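Local coordinates for UTP-glucose-1-phosphate uridylyltransferase 2 (Trypanosoma brucei, PDB 3GUE), which probably catalyses the reversible formation of UDP-glucose and diphosphate from UTP and glucose 1-phosphate, and binds UDP-glucose in its active-site cleft, at residues 105-109 / 143-147. Residue numbers count along the deposited sequence, not the author numbering.
Sequences QTFLD and FLRKY
Segment 105-109 runs from a short extended piece (105-106) into the first turn of helix 107-122, with T106 as N-cap at phi/psi -85/-180. Segment 143-147 leaves helix 137-143 through a 3-10 turn at 144-146, closed by Y147 N to L144 O at 2.8 Å, and Y147 in turn takes the N-cap position of helix 148-151. The nearest CA atoms across the two segments, those of L108 and L144, are 8.4 Å apart, so side chains make the contact.

A capping box can serve a second segment as well as its own helix, and this contact is a compact example. T106 (chi1 p) accepts D109 N on OG1 at 3.1 Å, while D109 (chi1 m) returns OD2 to T106 N at 2.7 Å; T106 OG1 also donates to D109 OD2 at 3.1 Å. This leaves D109 OD1 to face segment 143-147: Y147 OH donates to it at a short 2.5 Å, and the extended, all-trans K146 brings NZ to 2.9 Å from D109 OD1 in a salt bridge. One water links K146 NZ with Q105 OE1. Beside this polar cluster, F143 (chi1 t) sets CZ 3.4 Å from D109 OD2, near the ring plane, and packs CD2 on L108 CD2 at 3.8 Å. L108 CG meets L144 CD2 at 3.9 Å, and both leucines touch L130 of the central sheet.

With L108 about 5 Å from the UDP-glucose-binding N83 (side chain to side chain), the arrangement is a capping-box helix start packed against an inter-helix turn, in the nucleotide-binding GT-A-like domain of UDPGP enzymes.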
# COMPACT_ATOMS: atom_id res chain seq x y z
N GLN A 105 17.97 -5.97 -7.82
CA GLN A 105 16.76 -5.36 -8.40
C GLN A 105 15.86 -4.80 -7.30
O GLN A 105 15.60 -5.46 -6.30
CB GLN A 105 15.98 -6.38 -9.27
CG GLN A 105 16.83 -7.10 -10.35
CD GLN A 105 17.34 -6.17 -11.43
OE1 GLN A 105 18.37 -5.50 -11.25
NE2 GLN A 105 16.65 -6.13 -12.56
N THR A 106 15.46 -3.55 -7.46
CA THR A 106 14.55 -2.87 -6.51
C THR A 106 13.11 -3.23 -6.89
O THR A 106 12.89 -3.94 -7.88
CB THR A 106 14.68 -1.34 -6.58
OG1 THR A 106 14.33 -0.91 -7.89
CG2 THR A 106 16.14 -0.85 -6.22
N PHE A 107 12.14 -2.69 -6.13
CA PHE A 107 10.71 -2.89 -6.41
C PHE A 107 10.46 -2.25 -7.79
O PHE A 107 9.70 -2.76 -8.60
CB PHE A 107 9.81 -2.20 -5.36
CG PHE A 107 9.64 -2.97 -4.03
CD1 PHE A 107 8.59 -3.87 -3.86
CD2 PHE A 107 10.50 -2.73 -2.96
CE1 PHE A 107 8.43 -4.56 -2.64
CE2 PHE A 107 10.34 -3.41 -1.74
CZ PHE A 107 9.31 -4.32 -1.58
N LEU A 108 11.16 -1.13 -8.06
CA LEU A 108 10.90 -0.34 -9.26
C LEU A 108 11.48 -0.99 -10.52
O LEU A 108 10.90 -0.86 -11.60
CB LEU A 108 11.36 1.12 -9.09
CG LEU A 108 10.89 2.19 -10.09
CD1 LEU A 108 9.38 2.15 -10.43
CD2 LEU A 108 11.29 3.56 -9.56
N ASP A 109 12.62 -1.66 -10.38
CA ASP A 109 13.15 -2.59 -11.39
C ASP A 109 12.10 -3.59 -11.80
O ASP A 109 11.75 -3.66 -12.98
CB ASP A 109 14.37 -3.35 -10.86
CG ASP A 109 15.61 -2.52 -10.87
OD1 ASP A 109 15.96 -1.99 -11.96
OD2 ASP A 109 16.23 -2.39 -9.78
N PHE A 143 16.37 7.49 -10.54
CA PHE A 143 16.44 6.03 -10.69
C PHE A 143 16.06 5.55 -12.09
O PHE A 143 16.73 4.66 -12.67
CB PHE A 143 15.60 5.27 -9.65
CG PHE A 143 15.75 3.76 -9.78
CD1 PHE A 143 16.73 3.09 -9.07
CD2 PHE A 143 14.92 3.02 -10.64
CE1 PHE A 143 16.90 1.72 -9.20
CE2 PHE A 143 15.09 1.65 -10.78
CZ PHE A 143 16.09 1.00 -10.05
N LEU A 144 14.98 6.09 -12.63
CA LEU A 144 14.51 5.64 -13.94
C LEU A 144 15.39 6.02 -15.14
O LEU A 144 15.05 5.66 -16.26
CB LEU A 144 13.03 6.03 -14.17
CG LEU A 144 12.01 5.31 -13.26
CD1 LEU A 144 10.59 5.89 -13.39
CD2 LEU A 144 12.02 3.77 -13.47
N ARG A 145 16.52 6.71 -14.92
CA ARG A 145 17.53 6.93 -15.95
C ARG A 145 17.97 5.61 -16.57
O ARG A 145 18.22 5.55 -17.77
CB ARG A 145 18.76 7.65 -15.41
CG ARG A 145 18.58 9.13 -15.24
CD ARG A 145 19.91 9.81 -15.02
NE ARG A 145 19.72 11.20 -14.63
CZ ARG A 145 19.56 12.19 -15.50
NH1 ARG A 145 19.57 11.95 -16.81
NH2 ARG A 145 19.41 13.44 -15.06
N LYS A 146 18.05 4.58 -15.72
CA LYS A 146 18.27 3.19 -16.11
C LYS A 146 17.25 2.65 -17.13
O LYS A 146 17.57 1.75 -17.86
CB LYS A 146 18.22 2.31 -14.85
CG LYS A 146 18.58 0.86 -15.05
CD LYS A 146 18.43 0.13 -13.72
CE LYS A 146 19.08 -1.23 -13.76
NZ LYS A 146 18.77 -1.89 -12.46
N TYR A 147 16.03 3.18 -17.13
CA TYR A 147 15.00 2.78 -18.12
C TYR A 147 14.63 3.93 -19.07
O TYR A 147 13.61 4.60 -18.87
CB TYR A 147 13.77 2.16 -17.43
CG TYR A 147 14.11 0.93 -16.60
CD1 TYR A 147 14.29 -0.32 -17.20
CD2 TYR A 147 14.25 1.02 -15.21
CE1 TYR A 147 14.61 -1.46 -16.45
CE2 TYR A 147 14.58 -0.10 -14.44
CZ TYR A 147 14.75 -1.34 -15.06
OH TYR A 147 15.08 -2.43 -14.31
O HOH W 1 20.71 -4.15 -12.98
O HOH W 2 18.64 -1.62 -9.17